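Local coordinates for beta-L-arabinobiosidase (Bacteroides thetaiotaomicron, PDB 5MQR), which probably hydrolyses glycosidic bonds in plant pectin, as a beta-L-arabinobiosidase that may also have exo-alpha-sialidase activity, at residues P78-F87 with R373-A383; D94-P102 with R359-Y367. One frame throughout, in Å; residues are numbered along the deposited sequence.

Interaction 1 of 2, residues P78-F87 with R373-A383; sequences PMLAYWNGQF and RGIQEGNGVPA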
# COMPACT_ATOMS: atom_id res chain seq x y z
N PRO A 78 5.99 -25.50 19.32
CA PRO A 78 6.28 -24.31 20.09
C PRO A 78 5.03 -23.57 20.55
O PRO A 78 3.97 -23.67 19.91
CB PRO A 78 7.10 -23.45 19.12
CG PRO A 78 6.64 -23.87 17.77
CD PRO A 78 6.30 -25.33 17.89
N MSE A 79 5.17 -22.87 21.67
CA MSE A 79 4.18 -21.93 22.20
C MSE A 79 4.87 -20.61 22.39
O MSE A 79 6.09 -20.55 22.56
CB MSE A 79 3.61 -22.37 23.54
CG MSE A 79 3.07 -23.80 23.50
SE MSE A 79 1.34 -23.82 22.55
CE MSE A 79 1.59 -25.51 21.54
N LEU A 80 4.10 -19.53 22.35
CA LEU A 80 4.65 -18.18 22.43
C LEU A 80 3.81 -17.23 23.27
O LEU A 80 2.58 -17.21 23.18
CB LEU A 80 4.82 -17.62 21.01
CG LEU A 80 5.62 -16.33 20.81
CD1 LEU A 80 7.10 -16.52 21.09
CD2 LEU A 80 5.40 -15.89 19.36
N ALA A 81 4.49 -16.44 24.12
CA ALA A 81 3.87 -15.34 24.85
C ALA A 81 4.83 -14.14 24.89
O ALA A 81 6.00 -14.27 24.54
CB ALA A 81 3.46 -15.77 26.23
N TYR A 82 4.30 -12.97 25.26
CA TYR A 82 5.10 -11.76 25.46
C TYR A 82 4.72 -11.13 26.79
O TYR A 82 3.56 -10.79 27.01
CB TYR A 82 4.86 -10.78 24.31
CG TYR A 82 5.73 -9.55 24.31
CD1 TYR A 82 6.98 -9.56 23.71
CD2 TYR A 82 5.30 -8.35 24.91
CE1 TYR A 82 7.79 -8.42 23.70
CE2 TYR A 82 6.10 -7.20 24.92
CZ TYR A 82 7.35 -7.24 24.32
OH TYR A 82 8.14 -6.12 24.31
N TRP A 83 5.68 -10.96 27.67
CA TRP A 83 5.40 -10.57 29.03
C TRP A 83 6.56 -9.80 29.60
O TRP A 83 7.69 -10.23 29.47
CB TRP A 83 5.22 -11.85 29.85
CG TRP A 83 4.82 -11.64 31.25
CD1 TRP A 83 3.62 -11.22 31.70
CD2 TRP A 83 5.63 -11.88 32.41
NE1 TRP A 83 3.62 -11.17 33.07
CE2 TRP A 83 4.84 -11.58 33.53
CE3 TRP A 83 6.94 -12.32 32.60
CZ2 TRP A 83 5.32 -11.69 34.85
CZ3 TRP A 83 7.42 -12.45 33.90
CH2 TRP A 83 6.62 -12.14 35.01
N ASN A 84 6.27 -8.70 30.27
CA ASN A 84 7.30 -7.84 30.85
C ASN A 84 8.43 -7.45 29.91
O ASN A 84 9.61 -7.56 30.26
CB ASN A 84 7.86 -8.47 32.13
CG ASN A 84 7.33 -7.80 33.34
OD1 ASN A 84 8.00 -6.93 33.92
ND2 ASN A 84 6.08 -8.09 33.68
N GLY A 85 8.04 -7.03 28.70
CA GLY A 85 8.97 -6.64 27.67
C GLY A 85 9.76 -7.78 27.04
O GLY A 85 10.73 -7.51 26.35
N GLN A 86 9.37 -9.04 27.24
CA GLN A 86 10.14 -10.18 26.70
C GLN A 86 9.26 -11.24 26.07
O GLN A 86 8.18 -11.51 26.58
CB GLN A 86 10.98 -10.85 27.80
CG GLN A 86 12.15 -10.00 28.25
CD GLN A 86 12.96 -10.58 29.39
OE1 GLN A 86 13.42 -9.84 30.24
NE2 GLN A 86 13.15 -11.90 29.41
N PHE A 87 9.78 -11.86 25.00
CA PHE A 87 9.18 -13.05 24.43
C PHE A 87 9.50 -14.25 25.31
O PHE A 87 10.60 -14.35 25.83
CB PHE A 87 9.71 -13.35 23.04
CG PHE A 87 9.37 -12.32 22.01
CD1 PHE A 87 10.23 -11.25 21.75
CD2 PHE A 87 8.21 -12.45 21.26
CE1 PHE A 87 9.92 -10.32 20.77
CE2 PHE A 87 7.90 -11.53 20.28
CZ PHE A 87 8.74 -10.47 20.04
N ARG A 373 2.26 -21.23 15.67
CA ARG A 373 1.55 -20.86 16.85
C ARG A 373 2.11 -19.52 17.30
O ARG A 373 3.33 -19.31 17.28
CB ARG A 373 1.78 -21.97 17.88
CG ARG A 373 1.15 -21.79 19.21
CD ARG A 373 -0.33 -22.07 19.27
NE ARG A 373 -0.78 -21.76 20.64
CZ ARG A 373 -1.99 -21.96 21.12
NH1 ARG A 373 -2.95 -22.49 20.36
NH2 ARG A 373 -2.26 -21.63 22.37
N GLY A 374 1.21 -18.62 17.66
CA GLY A 374 1.56 -17.25 18.01
C GLY A 374 1.07 -17.01 19.43
O GLY A 374 0.84 -17.95 20.19
N ILE A 375 0.88 -15.74 19.76
CA ILE A 375 0.52 -15.33 21.09
C ILE A 375 -1.00 -15.22 21.20
O ILE A 375 -1.63 -14.50 20.42
CB ILE A 375 1.18 -13.97 21.41
CG1 ILE A 375 2.71 -14.10 21.29
CG2 ILE A 375 0.72 -13.43 22.79
CD1 ILE A 375 3.44 -12.78 21.15
N GLN A 376 -1.57 -15.94 22.16
CA GLN A 376 -2.98 -15.84 22.46
C GLN A 376 -3.38 -14.43 22.88
O GLN A 376 -2.57 -13.67 23.43
CB GLN A 376 -3.35 -16.75 23.62
CG GLN A 376 -3.43 -18.20 23.22
CD GLN A 376 -4.06 -19.01 24.31
OE1 GLN A 376 -5.26 -19.01 24.46
NE2 GLN A 376 -3.25 -19.69 25.06
N GLU A 377 -4.63 -14.08 22.62
CA GLU A 377 -5.17 -12.81 23.07
C GLU A 377 -5.10 -12.76 24.58
O GLU A 377 -5.56 -13.69 25.26
CB GLU A 377 -6.64 -12.64 22.63
CG GLU A 377 -6.78 -12.53 21.13
CD GLU A 377 -8.18 -12.25 20.65
OE1 GLU A 377 -9.16 -12.40 21.44
OE2 GLU A 377 -8.29 -11.91 19.45
N GLY A 378 -4.55 -11.66 25.10
CA GLY A 378 -4.37 -11.48 26.53
C GLY A 378 -3.00 -11.90 27.05
O GLY A 378 -2.66 -11.57 28.20
N ASN A 379 -2.20 -12.59 26.22
CA ASN A 379 -0.87 -13.03 26.62
C ASN A 379 0.25 -12.17 26.05
O ASN A 379 1.36 -12.65 25.88
CB ASN A 379 -0.67 -14.51 26.24
CG ASN A 379 -1.44 -15.46 27.15
OD1 ASN A 379 -2.00 -15.06 28.16
ND2 ASN A 379 -1.46 -16.73 26.77
N GLY A 380 -0.06 -10.91 25.74
CA GLY A 380 0.92 -9.89 25.43
C GLY A 380 0.95 -9.42 23.99
O GLY A 380 0.66 -10.19 23.08
N VAL A 381 1.33 -8.17 23.81
CA VAL A 381 1.48 -7.56 22.49
C VAL A 381 2.93 -7.11 22.33
O VAL A 381 3.36 -6.19 23.02
CB VAL A 381 0.55 -6.33 22.32
CG1 VAL A 381 0.81 -5.63 21.00
CG2 VAL A 381 -0.92 -6.74 22.48
N PRO A 382 3.68 -7.74 21.43
CA PRO A 382 5.05 -7.30 21.31
C PRO A 382 5.15 -5.83 20.92
O PRO A 382 4.39 -5.36 20.07
CB PRO A 382 5.61 -8.21 20.21
CG PRO A 382 4.82 -9.45 20.36
CD PRO A 382 3.43 -8.96 20.65
N ALA A 383 6.09 -5.14 21.55
CA ALA A 383 6.24 -3.67 21.49
C ALA A 383 6.43 -3.13 20.09
O ALA A 383 6.00 -2.03 19.82
CB ALA A 383 7.40 -3.20 22.39
O HOH W 1 1.28 -19.96 21.89
O HOH W 2 0.21 -17.42 24.20
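Pro382 sets its CA over one face of the Tyr82 ring, 3.5 Å from the centroid and only 1° off the ring normal, a nearly centred CH-pi contact, with the pyrrolidine oblique to the phenol. Tyr82 presents that face because its CG stands anti to the backbone N (chi1 -173°), swinging the ring against the 373-383 loop. Further out, the phenol OH comes alongside Ala383 CB. The pyrrolidine ring of Pro382 also reaches Phe87, its CG 3.7 Å from CE2 and the two side chains nearly perpendicular; Tyr82 CD1 sits over the centre of one Phe87 face, and the ring of Trp388 also meets Phe87. Behind Tyr82, Ile375 turns CG1 against Leu80 CG (3.7 Å) and rests CD1 on Tyr82 CB. At the far end, Arg373 runs obliquely across Met79, built as selenomethionine, with NE 3.5 Å from SE, while its terminal NH2 bonds Gln244. The backbone joins in through a nearly straight hydrogen bond, Tyr82 N to Asn379 O, 3.0 Å. One water accepts from Leu80 N and Arg373 NE and donates to Gly374 O; another donates to Leu80 O at 2.6 Å and accepts from Gln376 N and Asn379 ND2, while Asn379 OD1 accepts from Val157 N. Strand 74-83 thus meets an irregular loop through apolar and CH-pi packing and one direct backbone bond, the other polar backbone atoms described being met by the two waters.

Interaction 2 of 2, residues D94-P102 with R359-Y367; sequences DPSDEHVPP and RYGGNYKSY
Asp97 OD2 takes the backbone N-H of Asn363 at 2.7 Å in a nearly straight bond, on the anti side of the carboxylate and 30° out of its plane. Two type II beta turns meet here, Asp97 to Val100 and Gly362 to Lys365, on loops of the beta-propeller; the first loop joins strands 86-94 and 104-110 of one sheet. With CG anti to its carbonyl carbon (chi1 -66°), Asp97 lays its carboxylate against Gly362 and Asn363. The other oxygen, OD1, accepts from Ser96 OG at 2.6 Å, so both carboxylate oxygens are engaged and the group's rotation is fixed. Replacing Asp97 with alanine removes the carboxylate, and the Asn363 amide and the Ser96 hydroxyl would probably be left without this acceptor. A second link runs back the other way, from Glu98 N to Asn363 O, longer at 3.2 Å. The extended Glu98 side chain crosses that of Tyr364 at about a right angle, with OE2 3.5 Å from Tyr364 CB and the carboxylate and ring planes 31° apart. Its OE1 is held outside the two turns, by the hydroxyl of Tyr74 and a salt bridge to Lys395. Lys365 gives NZ to Tyr360 O, besides a salt bridge to Glu396. The same Lys365 NZ donates to a water 2.9 Å away, and that water sits 2.7 Å from Ser96 O.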
# COMPACT_ATOMS: atom_id res chain seq x y z
N ASP A 94 12.18 -34.66 22.70
CA ASP A 94 12.62 -35.99 23.06
C ASP A 94 14.03 -36.15 22.43
O ASP A 94 14.39 -35.41 21.49
CB ASP A 94 11.68 -37.05 22.47
CG ASP A 94 10.24 -37.06 23.10
OD1 ASP A 94 9.64 -35.99 23.35
OD2 ASP A 94 9.69 -38.16 23.27
N PRO A 95 14.82 -37.11 22.93
CA PRO A 95 16.16 -37.26 22.37
C PRO A 95 16.22 -37.53 20.88
O PRO A 95 17.16 -37.05 20.23
CB PRO A 95 16.75 -38.43 23.17
CG PRO A 95 16.13 -38.24 24.51
CD PRO A 95 14.70 -37.86 24.19
N SER A 96 15.24 -38.23 20.31
CA SER A 96 15.28 -38.45 18.87
C SER A 96 13.97 -38.76 18.16
O SER A 96 13.85 -38.44 16.98
CB SER A 96 16.27 -39.59 18.57
OG SER A 96 15.87 -40.76 19.25
N ASP A 97 13.04 -39.41 18.84
CA ASP A 97 11.84 -39.96 18.21
C ASP A 97 10.58 -39.48 18.93
O ASP A 97 10.52 -39.44 20.17
CB ASP A 97 11.92 -41.48 18.23
CG ASP A 97 13.06 -42.02 17.36
OD1 ASP A 97 14.22 -42.08 17.81
OD2 ASP A 97 12.79 -42.39 16.21
N GLU A 98 9.57 -39.11 18.15
CA GLU A 98 8.25 -38.75 18.68
C GLU A 98 7.67 -39.92 19.44
O GLU A 98 7.73 -41.07 18.96
CB GLU A 98 7.28 -38.33 17.56
CG GLU A 98 5.97 -37.71 18.04
CD GLU A 98 5.15 -37.07 16.92
OE1 GLU A 98 5.54 -36.00 16.42
OE2 GLU A 98 4.12 -37.66 16.54
N HIS A 99 7.20 -39.62 20.65
CA HIS A 99 6.59 -40.59 21.55
C HIS A 99 7.55 -41.68 22.05
O HIS A 99 7.10 -42.73 22.55
CB HIS A 99 5.35 -41.24 20.91
CG HIS A 99 4.31 -40.25 20.47
ND1 HIS A 99 3.33 -40.56 19.54
CD2 HIS A 99 4.08 -38.97 20.83
CE1 HIS A 99 2.56 -39.51 19.36
NE2 HIS A 99 2.99 -38.53 20.13
N VAL A 100 8.85 -41.41 21.94
CA VAL A 100 9.86 -42.29 22.52
C VAL A 100 10.52 -41.50 23.64
O VAL A 100 11.17 -40.49 23.37
CB VAL A 100 10.90 -42.80 21.49
CG1 VAL A 100 11.95 -43.68 22.16
CG2 VAL A 100 10.18 -43.56 20.37
N PRO A 101 10.33 -41.95 24.89
CA PRO A 101 10.87 -41.21 26.03
C PRO A 101 12.40 -41.23 26.08
O PRO A 101 13.00 -42.05 25.39
CB PRO A 101 10.29 -41.94 27.24
CG PRO A 101 10.00 -43.33 26.76
CD PRO A 101 9.73 -43.24 25.29
N PRO A 102 13.04 -40.34 26.84
CA PRO A 102 12.38 -39.33 27.68
C PRO A 102 11.86 -38.13 26.90
O PRO A 102 12.03 -38.03 25.69
CB PRO A 102 13.47 -38.94 28.70
CG PRO A 102 14.77 -39.27 28.04
CD PRO A 102 14.49 -40.44 27.13
N ARG A 359 18.46 -33.61 9.35
CA ARG A 359 19.75 -34.18 9.69
C ARG A 359 19.63 -35.47 10.48
O ARG A 359 20.45 -36.37 10.29
CB ARG A 359 20.60 -33.14 10.42
CG ARG A 359 20.83 -31.89 9.56
CD ARG A 359 21.69 -30.83 10.23
NE ARG A 359 21.27 -30.42 11.56
CZ ARG A 359 20.24 -29.62 11.83
NH1 ARG A 359 19.44 -29.16 10.87
NH2 ARG A 359 20.00 -29.29 13.09
N TYR A 360 18.60 -35.58 11.32
CA TYR A 360 18.43 -36.72 12.19
C TYR A 360 17.10 -37.37 11.92
O TYR A 360 16.05 -36.75 12.11
CB TYR A 360 18.53 -36.29 13.66
CG TYR A 360 19.84 -35.64 13.99
CD1 TYR A 360 21.00 -36.39 14.23
CD2 TYR A 360 19.94 -34.26 14.06
CE1 TYR A 360 22.21 -35.78 14.54
CE2 TYR A 360 21.14 -33.64 14.37
CZ TYR A 360 22.27 -34.39 14.61
OH TYR A 360 23.44 -33.71 14.89
N GLY A 361 17.14 -38.63 11.48
CA GLY A 361 15.95 -39.44 11.32
C GLY A 361 15.23 -39.62 12.64
O GLY A 361 15.80 -39.37 13.72
N GLY A 362 13.97 -40.03 12.56
CA GLY A 362 13.16 -40.24 13.74
C GLY A 362 11.66 -40.45 13.51
O GLY A 362 11.08 -39.90 12.55
N ASN A 363 11.07 -41.24 14.40
CA ASN A 363 9.64 -41.59 14.41
C ASN A 363 8.77 -40.33 14.21
O ASN A 363 8.87 -39.38 15.00
CB ASN A 363 9.30 -42.27 15.76
CG ASN A 363 7.97 -43.03 15.76
OD1 ASN A 363 7.39 -43.31 14.71
ND2 ASN A 363 7.49 -43.40 16.97
N TYR A 364 7.94 -40.33 13.17
CA TYR A 364 6.95 -39.28 12.86
C TYR A 364 7.49 -37.89 12.55
O TYR A 364 6.69 -36.95 12.36
CB TYR A 364 5.81 -39.22 13.91
CG TYR A 364 5.10 -40.56 14.12
CD1 TYR A 364 4.43 -41.21 13.08
CD2 TYR A 364 5.12 -41.18 15.37
CE1 TYR A 364 3.80 -42.44 13.29
CE2 TYR A 364 4.51 -42.40 15.59
CZ TYR A 364 3.84 -43.03 14.56
OH TYR A 364 3.26 -44.25 14.85
N LYS A 365 8.82 -37.75 12.44
CA LYS A 365 9.41 -36.51 11.95
C LYS A 365 9.07 -36.36 10.47
O LYS A 365 9.28 -37.29 9.69
CB LYS A 365 10.92 -36.49 12.19
CG LYS A 365 11.28 -36.40 13.67
CD LYS A 365 12.76 -36.34 13.93
CE LYS A 365 13.39 -35.06 13.43
NZ LYS A 365 14.80 -35.00 13.84
N SER A 366 8.49 -35.22 10.10
CA SER A 366 8.15 -34.93 8.71
C SER A 366 8.77 -33.61 8.22
O SER A 366 9.11 -32.75 9.02
CB SER A 366 6.64 -34.92 8.54
OG SER A 366 6.09 -34.03 9.46
N TYR A 367 8.92 -33.47 6.92
CA TYR A 367 9.72 -32.39 6.34
C TYR A 367 8.99 -31.06 6.32
O TYR A 367 7.84 -31.00 5.93
CB TYR A 367 10.13 -32.71 4.89
CG TYR A 367 10.96 -33.95 4.79
CD1 TYR A 367 12.29 -33.95 5.23
CD2 TYR A 367 10.43 -35.13 4.29
CE1 TYR A 367 13.07 -35.10 5.17
CE2 TYR A 367 11.20 -36.29 4.23
CZ TYR A 367 12.51 -36.26 4.67
OH TYR A 367 13.27 -37.39 4.59
O HOH W 3 15.75 -37.26 15.45

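How the interactions relate
Both interactions bring the propeller's first four-stranded sheet up against the long loop that runs between strands 349-350 and 387-393. Strand 86-94 connects them: residues 78-87 include its start, residues 94-102 its last residue and the loop beyond. Interaction 2 is nested along the chain inside the loop closed by interaction 1, on the same side of the chain's centre, yet the two do not touch; their centres are 28 Å apart and their nearest atoms about 11 Å. Their surroundings differ. The side chain of Gln376 in interaction 1 is about 3 Å from a calcium ion, whereas interaction 2 lies farther out, with the side chain of Glu98 about 5 Å from a 1,2-ethanediol that probably came from the crystallisation liquor.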